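Local coordinates for Lactamase_B domain-containing protein (Bacillus lehensis G1, PDB 7EV5) that is probably a zinc-dependent hydrolase of the metallo-beta-lactamase superfamily, with dual activity and structural resemblance to B3 metallo-beta-lactamases and glyoxalase II, at residues I26-I37 with H59-F70; D150-G158 with E200-T208. One frame throughout, in Å; residues are numbered along the deposited sequence. Where two conformers were deposited one is given.

Overall arrangement
Contacts 1 and 2 approach the dinuclear zinc site from opposite sides of the chain's centre, and their own centres lie about 28 Å apart. They follow one another along the sequence, contact 1 closing before contact 2 opens. Each sends one ligand to the same zinc ion: H59 from contact 1 and D150 from contact 2, with NE2 of H59 3.1 Å from OD2 of D150. D58 and H191 complete the protein ligands of this metal, and water 1 is bound to it as well. D150 also belongs to the other zinc site, with H54, H56 and H131. Away from the metals, 63-70 packs beside 33-37, whereas 150-158 runs from D150 into a hairpin that meets segment 200-208.

Contact 1: I26-I37 with H59-F70; sequences IFDPGGDAEALI and HIGAVDAVRDTF. With ZN (zinc ion), chain C.
H59 binds the zinc ion through NE2 at 2.1 Å and gives its other ring nitrogen, ND1, to OD2 of D28 at 2.8 Å. It is the last residue of the HxHxDH zinc-binding signature of the metallo-beta-lactamase fold, after H54, H56 and D58. The N-H...O angle is 156°, and the oxygen lies close to the imidazole plane. The carboxylate and ring planes are 85° apart, and ND1 comes to OD2 from above the carboxylate plane. With the zinc bond, this His-carboxylate bond helps fix the rotation of the ring. OD2 of D28 is bonded in turn to T53 OG1, which makes D28 the second shell and T53 the support behind it.

Beyond the ligand, backbone bonds join the two loops: A62 N reaches P29 O at 2.9 Å, and G61 N makes a weak bond to G30 O. G30 passes tightly against H59, their CA atoms 3.8 Å apart. A62 CB lies 3.5 Å from A33 CB, and small residues continue the seam at A65. I37 is a knob among A65, V66, T69 and F70; with CG1 set beside its backbone N, CD1 comes 3.6 Å from T69 OG1. That hydroxyl is bonded to A65 O, which also accepts T69 N from the opposite face.

V66 packs with CG1 against I26 CD1, and with CG2 against L36 CD2 and I37 CG1. The short helical segments 33-37 and 63-70 cross at -37°, 9.5 Å apart. I26 and F70 both touch L40 of helix 33-42 and P47 of strand 46-51, and P29 touches I50 of that strand, the neighbour of strand 23-27 in the sheet.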
loop_
_atom_site.group_PDB
_atom_site.type_symbol
_atom_site.label_atom_id
_atom_site.label_comp_id
_atom_site.label_asym_id
_atom_site.label_seq_id
_atom_site.Cartn_x
_atom_site.Cartn_y
_atom_site.Cartn_z
ATOM N N ILE A 26 -7.920 0.875 -5.920
ATOM C CA ILE A 26 -6.633 1.538 -6.115
ATOM C C ILE A 26 -5.853 1.454 -4.812
ATOM O O ILE A 26 -6.394 1.785 -3.753
ATOM C CB ILE A 26 -6.828 3.009 -6.516
ATOM C CG1 ILE A 26 -7.624 3.128 -7.826
ATOM C CG2 ILE A 26 -5.472 3.697 -6.617
ATOM C CD1 ILE A 26 -8.037 4.563 -8.169
ATOM N N PHE A 27 -4.588 1.028 -4.886
ATOM C CA PHE A 27 -3.689 1.012 -3.735
ATOM C C PHE A 27 -2.571 2.013 -3.951
ATOM O O PHE A 27 -1.966 2.042 -5.026
ATOM C CB PHE A 27 -3.055 -0.369 -3.556
ATOM C CG PHE A 27 -4.044 -1.446 -3.264
ATOM C CD1 PHE A 27 -4.338 -1.806 -1.963
ATOM C CD2 PHE A 27 -4.708 -2.082 -4.295
ATOM C CE1 PHE A 27 -5.265 -2.795 -1.700
ATOM C CE2 PHE A 27 -5.647 -3.065 -4.039
ATOM C CZ PHE A 27 -5.917 -3.426 -2.741
ATOM N N ASP A 28 -2.293 2.813 -2.928
ATOM C CA ASP A 28 -1.093 3.639 -2.864
ATOM C C ASP A 28 -0.810 4.480 -4.111
ATOM O O ASP A 28 0.240 4.321 -4.745
ATOM C CB ASP A 28 0.127 2.786 -2.525
ATOM C CG ASP A 28 0.063 2.170 -1.143
ATOM O OD1 ASP A 28 -0.948 2.337 -0.432
ATOM O OD2 ASP A 28 1.045 1.493 -0.754
ATOM N N PRO A 29 -1.722 5.378 -4.494
ATOM C CA PRO A 29 -1.447 6.300 -5.606
ATOM C C PRO A 29 -0.482 7.401 -5.185
ATOM O O PRO A 29 -0.891 8.405 -4.592
ATOM C CB PRO A 29 -2.839 6.846 -5.941
ATOM C CG PRO A 29 -3.571 6.849 -4.638
ATOM C CD PRO A 29 -2.994 5.694 -3.820
ATOM N N GLY A 30 0.803 7.204 -5.480
ATOM C CA GLY A 30 1.850 7.953 -4.814
ATOM C C GLY A 30 2.351 9.200 -5.513
ATOM O O GLY A 30 2.933 10.072 -4.870
ATOM N N GLY A 31 2.139 9.281 -6.822
ATOM C CA GLY A 31 2.640 10.390 -7.614
ATOM C C GLY A 31 2.066 10.279 -9.004
ATOM O O GLY A 31 1.246 9.403 -9.286
ATOM N N ASP A 32 2.499 11.196 -9.871
ATOM C CA ASP A 32 2.119 11.199 -11.287
ATOM C C ASP A 32 0.630 10.889 -11.459
ATOM O O ASP A 32 0.231 9.970 -12.179
ATOM C CB ASP A 32 3.002 10.238 -12.079
ATOM C CG ASP A 32 3.014 10.527 -13.560
ATOM O OD1 ASP A 32 2.269 11.420 -14.021
ATOM O OD2 ASP A 32 3.781 9.848 -14.267
ATOM N N ALA A 33 -0.201 11.669 -10.755
ATOM C CA ALA A 33 -1.632 11.388 -10.704
ATOM C C ALA A 33 -2.233 11.275 -12.094
ATOM O O ALA A 33 -3.081 10.415 -12.341
ATOM C CB ALA A 33 -2.361 12.479 -9.915
ATOM N N GLU A 34 -1.795 12.133 -13.017
ATOM C CA GLU A 34 -2.403 12.182 -14.342
ATOM C C GLU A 34 -2.147 10.899 -15.123
ATOM O O GLU A 34 -3.018 10.444 -15.872
ATOM C CB GLU A 34 -1.889 13.409 -15.102
ATOM C CG GLU A 34 -2.352 14.740 -14.529
ATOM C CD GLU A 34 -1.718 15.065 -13.191
ATOM O OE1 GLU A 34 -0.525 14.726 -12.983
ATOM O OE2 GLU A 34 -2.420 15.657 -12.347
ATOM N N ALA A 35 -0.975 10.291 -14.954
ATOM C CA ALA A 35 -0.723 9.011 -15.608
ATOM C C ALA A 35 -1.669 7.934 -15.095
ATOM O O ALA A 35 -2.167 7.108 -15.871
ATOM C CB ALA A 35 0.727 8.585 -15.396
ATOM N N LEU A 36 -1.916 7.913 -13.783
ATOM C CA LEU A 36 -2.814 6.915 -13.215
ATOM C C LEU A 36 -4.263 7.193 -13.595
ATOM O O LEU A 36 -4.987 6.272 -13.991
ATOM C CB LEU A 36 -2.648 6.864 -11.696
ATOM C CG LEU A 36 -3.611 5.916 -10.967
ATOM C CD1 LEU A 36 -3.418 4.477 -11.400
ATOM C CD2 LEU A 36 -3.417 6.056 -9.457
ATOM N N ILE A 37 -4.700 8.455 -13.482
ATOM C CA ILE A 37 -6.092 8.808 -13.776
ATOM C C ILE A 37 -6.419 8.547 -15.241
ATOM O O ILE A 37 -7.450 7.943 -15.563
ATOM C CB ILE A 37 -6.382 10.267 -13.378
ATOM C CG1 ILE A 37 -6.425 10.407 -11.855
ATOM C CG2 ILE A 37 -7.709 10.741 -13.982
ATOM C CD1 ILE A 37 -6.254 11.837 -11.378
ATOM N N HIS A 59 3.575 7.271 -1.146
ATOM C CA HIS A 59 2.386 6.467 -1.380
ATOM C C HIS A 59 1.111 7.287 -1.489
ATOM O O HIS A 59 0.049 6.706 -1.752
ATOM C CB HIS A 59 2.245 5.400 -0.277
ATOM C CG HIS A 59 3.402 4.452 -0.243
ATOM N ND1 HIS A 59 3.310 3.127 -0.617
ATOM C CD2 HIS A 59 4.702 4.668 0.060
ATOM C CE1 HIS A 59 4.507 2.567 -0.534
ATOM N NE2 HIS A 59 5.372 3.485 -0.138
ATOM N N ILE A 60 1.174 8.613 -1.318
ATOM C CA ILE A 60 -0.024 9.434 -1.158
ATOM C C ILE A 60 -0.067 10.646 -2.073
ATOM O O ILE A 60 -1.053 11.390 -2.041
ATOM C CB ILE A 60 -0.246 9.881 0.298
ATOM C CG1 ILE A 60 0.841 10.893 0.685
ATOM C CG2 ILE A 60 -0.292 8.668 1.227
ATOM C CD1 ILE A 60 0.590 11.597 2.000
ATOM N N GLY A 61 0.962 10.884 -2.882
ATOM C CA GLY A 61 1.040 12.145 -3.610
ATOM C C GLY A 61 -0.071 12.360 -4.617
ATOM O O GLY A 61 -0.399 13.504 -4.938
ATOM N N ALA A 62 -0.670 11.282 -5.120
ATOM C CA ALA A 62 -1.771 11.374 -6.072
ATOM C C ALA A 62 -3.145 11.180 -5.430
ATOM O O ALA A 62 -4.150 11.153 -6.146
ATOM C CB ALA A 62 -1.567 10.369 -7.203
ATOM N N VAL A 63 -3.214 11.065 -4.099
ATOM C CA VAL A 63 -4.493 10.789 -3.440
ATOM C C VAL A 63 -5.518 11.887 -3.727
ATOM O O VAL A 63 -6.657 11.597 -4.100
ATOM C CB VAL A 63 -4.284 10.556 -1.932
ATOM C CG1 VAL A 63 -5.605 10.611 -1.184
ATOM C CG2 VAL A 63 -3.621 9.210 -1.695
ATOM N N ASP A 64 -5.130 13.157 -3.557
ATOM C CA ASP A 64 -6.059 14.271 -3.773
ATOM C C ASP A 64 -6.697 14.186 -5.156
ATOM O O ASP A 64 -7.927 14.210 -5.301
ATOM C CB ASP A 64 -5.295 15.598 -3.678
ATOM C CG ASP A 64 -5.104 16.098 -2.248
ATOM O OD1 ASP A 64 -5.912 15.763 -1.352
ATOM O OD2 ASP A 64 -4.129 16.858 -2.027
ATOM N N ALA A 65 -5.865 14.090 -6.190
ATOM C CA ALA A 65 -6.377 14.126 -7.555
ATOM C C ALA A 65 -7.247 12.914 -7.849
ATOM O O ALA A 65 -8.310 13.038 -8.463
ATOM C CB ALA A 65 -5.220 14.221 -8.546
ATOM N N VAL A 66 -6.824 11.731 -7.411
ATOM C CA VAL A 66 -7.615 10.532 -7.656
ATOM C C VAL A 66 -8.930 10.592 -6.880
ATOM O O VAL A 66 -10.008 10.318 -7.425
ATOM C CB VAL A 66 -6.790 9.272 -7.326
ATOM C CG1 VAL A 66 -7.648 8.045 -7.432
ATOM C CG2 VAL A 66 -5.604 9.155 -8.277
ATOM N N ARG A 67 -8.861 10.962 -5.597
ATOM C CA ARG A 67 -10.066 11.079 -4.781
ATOM C C ARG A 67 -11.039 12.094 -5.375
ATOM O O ARG A 67 -12.246 11.838 -5.463
ATOM C CB ARG A 67 -9.663 11.469 -3.356
ATOM C CG ARG A 67 -10.789 11.624 -2.363
ATOM C CD ARG A 67 -10.314 12.480 -1.187
ATOM N NE ARG A 67 -10.073 13.861 -1.601
ATOM C CZ ARG A 67 -8.937 14.525 -1.407
ATOM N NH1 ARG A 67 -7.914 13.951 -0.788
ATOM N NH2 ARG A 67 -8.824 15.775 -1.832
ATOM N N ASP A 68 -10.526 13.256 -5.793
ATOM C CA ASP A 68 -11.390 14.305 -6.333
ATOM C C ASP A 68 -11.987 13.900 -7.674
ATOM O O ASP A 68 -13.173 14.144 -7.932
ATOM C CB ASP A 68 -10.601 15.610 -6.484
ATOM C CG ASP A 68 -10.262 16.265 -5.146
ATOM O OD1 ASP A 68 -10.825 15.867 -4.104
ATOM O OD2 ASP A 68 -9.430 17.201 -5.150
ATOM N N THR A 69 -11.177 13.292 -8.546
ATOM C CA THR A 69 -11.643 12.933 -9.884
ATOM C C THR A 69 -12.763 11.904 -9.835
ATOM O O THR A 69 -13.744 12.011 -10.579
ATOM C CB THR A 69 -10.477 12.389 -10.711
ATOM O OG1 THR A 69 -9.507 13.421 -10.905
ATOM C CG2 THR A 69 -10.956 11.881 -12.065
ATOM N N PHE A 70 -12.634 10.893 -8.973
ATOM C CA PHE A 70 -13.542 9.758 -8.985
ATOM C C PHE A 70 -14.549 9.751 -7.843
ATOM O O PHE A 70 -15.429 8.879 -7.828
ATOM C CB PHE A 70 -12.758 8.436 -8.994
ATOM C CG PHE A 70 -11.934 8.229 -10.231
ATOM C CD1 PHE A 70 -12.539 7.902 -11.438
ATOM C CD2 PHE A 70 -10.553 8.353 -10.188
ATOM C CE1 PHE A 70 -11.776 7.710 -12.573
ATOM C CE2 PHE A 70 -9.788 8.165 -11.318
ATOM C CZ PHE A 70 -10.398 7.847 -12.515
HETATM ZN ZN ZN C . 7.415 3.439 0.084
HETATM O O HOH W 1 7.707 4.544 1.727
#

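Contact 2: D150-G158 with E200-T208; sequences DVLFQQSIG and EMDHNPFLT. With ZN (zinc ion), chain C.
A short, weakly bonded antiparallel hairpin, about 152-153 with 156-157, meets an Asx turn at N204, where the chain leaves helix 197-203. The hairpin follows the zinc ligand D150, whose OD2 is 2.0 Å from the metal. The Asx turn is defined by F206 N bonding to N204 OD1 at 2.9 Å, in the carbonyl plane, which holds the amide so that ND2 faces the hairpin.

ND2 gives one bond to S156 O at 3.1 Å; the acceptor lies exactly in the amide plane, whereas the donor stands above the plane of the carbonyl. S156 O also receives F153 N from its opposite face, so N204 attaches to the bond that closes the hairpin. The same ND2 bonds E200 OE1. That oxygen accepts Q155 N as well, 2.9 Å away and nearly straight at 168°, and thus ties the hairpin turn to the helix. T195 OG1 hydrogen-bonds OE2 of E200, so that both oxygens of the carboxylate are engaged.

Apolar contacts flank this polar centre. L152 CD1 lies 4.0 Å from L207 CD1, while I157, with CG1 between its backbone N and carbonyl carbon (chi1 64°), presents CG2 to both F206 CB and L207 CD2. I157 also touches I174 of helix 167-178. The ring of F206 lies beside the second strand, with Q155 O at its edge, near the ring plane and 3.4 Å from CE2.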
loop_
_atom_site.group_PDB
_atom_site.type_symbol
_atom_site.label_atom_id
_atom_site.label_comp_id
_atom_site.label_asym_id
_atom_site.label_seq_id
_atom_site.Cartn_x
_atom_site.Cartn_y
_atom_site.Cartn_z
ATOM N N ASP A 150 5.348 -1.583 2.296
ATOM C CA ASP A 150 6.801 -1.551 2.405
ATOM C C ASP A 150 7.331 -2.496 3.472
ATOM O O ASP A 150 8.402 -2.255 4.023
ATOM C CB ASP A 150 7.297 -0.121 2.632
ATOM C CG ASP A 150 7.096 0.777 1.418
ATOM O OD1 ASP A 150 6.525 0.316 0.410
ATOM O OD2 ASP A 150 7.488 1.962 1.501
ATOM N N VAL A 151 6.624 -3.588 3.744
ATOM C CA VAL A 151 7.097 -4.544 4.739
ATOM C C VAL A 151 8.136 -5.488 4.142
ATOM O O VAL A 151 9.219 -5.691 4.710
ATOM C CB VAL A 151 5.890 -5.303 5.320
ATOM C CG1 VAL A 151 6.351 -6.440 6.201
ATOM C CG2 VAL A 151 5.003 -4.345 6.112
ATOM N N LEU A 152 7.816 -6.079 2.994
ATOM C CA LEU A 152 8.590 -7.163 2.400
ATOM C C LEU A 152 8.740 -6.877 0.917
ATOM O O LEU A 152 7.742 -6.672 0.221
ATOM C CB LEU A 152 7.863 -8.502 2.591
ATOM C CG LEU A 152 8.475 -9.743 1.943
ATOM C CD1 LEU A 152 9.866 -10.031 2.508
ATOM C CD2 LEU A 152 7.562 -10.946 2.091
ATOM N N PHE A 153 9.978 -6.866 0.429
ATOM C CA PHE A 153 10.238 -6.660 -0.986
ATOM C C PHE A 153 10.891 -7.909 -1.547
ATOM O O PHE A 153 11.265 -8.829 -0.816
ATOM C CB PHE A 153 11.203 -5.489 -1.199
ATOM C CG PHE A 153 10.770 -4.205 -0.545
ATOM C CD1 PHE A 153 9.591 -3.571 -0.923
ATOM C CD2 PHE A 153 11.560 -3.605 0.427
ATOM C CE1 PHE A 153 9.206 -2.365 -0.328
ATOM C CE2 PHE A 153 11.181 -2.404 1.024
ATOM C CZ PHE A 153 9.995 -1.781 0.650
ATOM N N GLN A 154 11.032 -7.940 -2.868
ATOM C CA GLN A 154 11.856 -8.962 -3.496
ATOM C C GLN A 154 13.302 -8.730 -3.083
ATOM O O GLN A 154 13.892 -7.699 -3.413
ATOM C CB GLN A 154 11.713 -8.866 -5.010
ATOM C CG GLN A 154 12.411 -9.987 -5.753
ATOM C CD GLN A 154 12.477 -9.718 -7.236
ATOM O OE1 GLN A 154 13.139 -8.774 -7.680
ATOM N NE2 GLN A 154 11.767 -10.527 -8.015
ATOM N N GLN A 155 13.861 -9.665 -2.315
ATOM C CA GLN A 155 15.259 -9.666 -1.872
ATOM C C GLN A 155 15.601 -8.662 -0.773
ATOM O O GLN A 155 16.781 -8.533 -0.423
ATOM C CB GLN A 155 16.259 -9.528 -3.032
ATOM C CG GLN A 155 16.366 -10.755 -3.915
ATOM C CD GLN A 155 16.975 -11.928 -3.178
ATOM O OE1 GLN A 155 16.318 -12.944 -2.957
ATOM N NE2 GLN A 155 18.233 -11.789 -2.786
ATOM N N SER A 156 14.630 -7.954 -0.203
ATOM C CA SER A 156 14.931 -7.063 0.912
ATOM C C SER A 156 13.667 -6.880 1.737
ATOM O O SER A 156 12.618 -7.452 1.435
ATOM C CB SER A 156 15.515 -5.715 0.462
ATOM O OG SER A 156 14.575 -4.931 -0.254
ATOM N N ILE A 157 13.787 -6.087 2.802
ATOM C CA ILE A 157 12.668 -5.775 3.679
ATOM C C ILE A 157 12.609 -4.266 3.884
ATOM O O ILE A 157 13.534 -3.528 3.542
ATOM C CB ILE A 157 12.722 -6.532 5.025
ATOM C CG1 ILE A 157 13.952 -6.121 5.840
ATOM C CG2 ILE A 157 12.711 -8.036 4.794
ATOM C CD1 ILE A 157 14.002 -6.791 7.206
ATOM N N GLY A 158 11.492 -3.805 4.442
ATOM C CA GLY A 158 11.305 -2.378 4.613
ATOM C C GLY A 158 12.353 -1.743 5.508
ATOM O O GLY A 158 12.820 -2.330 6.491
ATOM N N GLU A 200 10.391 -15.593 -1.312
ATOM C CA GLU A 200 11.111 -14.819 -0.305
ATOM C C GLU A 200 11.500 -15.693 0.880
ATOM O O GLU A 200 12.588 -15.538 1.445
ATOM C CB GLU A 200 10.293 -13.603 0.133
ATOM C CG GLU A 200 10.097 -12.570 -0.980
ATOM C CD GLU A 200 11.377 -12.262 -1.731
ATOM O OE1 GLU A 200 12.371 -11.884 -1.083
ATOM O OE2 GLU A 200 11.385 -12.388 -2.976
ATOM N N MET A 201 10.618 -16.618 1.263
ATOM C CA MET A 201 10.945 -17.565 2.325
ATOM C C MET A 201 12.223 -18.330 1.999
ATOM O O MET A 201 13.043 -18.592 2.886
ATOM C CB MET A 201 9.772 -18.527 2.512
ATOM C CG MET A 201 9.896 -19.513 3.666
ATOM S SD MET A 201 8.375 -20.466 3.865
ATOM C CE MET A 201 7.154 -19.243 3.390
ATOM N N ASP A 202 12.409 -18.691 0.735
ATOM C CA ASP A 202 13.549 -19.497 0.332
ATOM C C ASP A 202 14.793 -18.686 -0.008
ATOM O O ASP A 202 15.900 -19.231 0.062
ATOM C CB ASP A 202 13.172 -20.369 -0.868
ATOM C CG ASP A 202 12.095 -21.383 -0.535
ATOM O OD1 ASP A 202 11.840 -21.611 0.669
ATOM O OD2 ASP A 202 11.502 -21.949 -1.478
ATOM N N HIS A 203 14.655 -17.410 -0.373
ATOM C CA HIS A 203 15.799 -16.697 -0.930
ATOM C C HIS A 203 16.036 -15.285 -0.411
ATOM O O HIS A 203 17.073 -14.710 -0.752
ATOM C CB HIS A 203 15.725 -16.663 -2.466
ATOM C CG HIS A 203 15.360 -17.978 -3.084
ATOM N ND1 HIS A 203 16.083 -19.132 -2.863
ATOM C CD2 HIS A 203 14.349 -18.322 -3.916
ATOM C CE1 HIS A 203 15.531 -20.129 -3.530
ATOM N NE2 HIS A 203 14.477 -19.664 -4.179
ATOM N N ASN A 204 15.141 -14.699 0.377
ATOM C CA ASN A 204 15.379 -13.354 0.894
ATOM C C ASN A 204 16.468 -13.417 1.956
ATOM O O ASN A 204 16.279 -14.083 2.982
ATOM C CB ASN A 204 14.091 -12.782 1.489
ATOM C CG ASN A 204 14.196 -11.300 1.815
ATOM O OD1 ASN A 204 15.103 -10.868 2.523
ATOM N ND2 ASN A 204 13.241 -10.511 1.312
ATOM N N PRO A 205 17.603 -12.736 1.768
ATOM C CA PRO A 205 18.715 -12.879 2.724
ATOM C C PRO A 205 18.432 -12.304 4.099
ATOM O O PRO A 205 19.136 -12.658 5.053
ATOM C CB PRO A 205 19.874 -12.146 2.033
ATOM C CG PRO A 205 19.211 -11.187 1.104
ATOM C CD PRO A 205 17.943 -11.848 0.645
ATOM N N PHE A 206 17.434 -11.437 4.239
ATOM C CA PHE A 206 17.071 -10.874 5.532
ATOM C C PHE A 206 16.099 -11.754 6.307
ATOM O O PHE A 206 15.703 -11.384 7.419
ATOM C CB PHE A 206 16.477 -9.473 5.353
ATOM C CG PHE A 206 17.367 -8.529 4.600
ATOM C CD1 PHE A 206 18.203 -7.657 5.277
ATOM C CD2 PHE A 206 17.361 -8.506 3.216
ATOM C CE1 PHE A 206 19.024 -6.783 4.589
ATOM C CE2 PHE A 206 18.186 -7.635 2.520
ATOM C CZ PHE A 206 19.015 -6.772 3.209
ATOM N N LEU A 207 15.716 -12.909 5.762
ATOM C CA LEU A 207 14.714 -13.768 6.381
ATOM C C LEU A 207 15.268 -15.074 6.935
ATOM O O LEU A 207 14.501 -15.859 7.504
ATOM C CB LEU A 207 13.557 -14.045 5.411
ATOM C CG LEU A 207 12.730 -12.819 5.012
ATOM C CD1 LEU A 207 11.393 -13.241 4.441
ATOM C CD2 LEU A 207 12.552 -11.871 6.194
ATOM N N THR A 208 16.563 -15.341 6.785
ATOM C CA THR A 208 17.168 -16.460 7.500
ATOM C C THR A 208 17.317 -16.074 8.966
ATOM O O THR A 208 18.027 -15.117 9.292
ATOM C CB THR A 208 18.531 -16.804 6.899
ATOM O OG1 THR A 208 18.512 -16.578 5.485
ATOM C CG2 THR A 208 18.880 -18.265 7.170
HETATM ZN ZN ZN C . 7.415 3.439 0.084
HETATM O O HOH W 1 7.707 4.544 1.727
#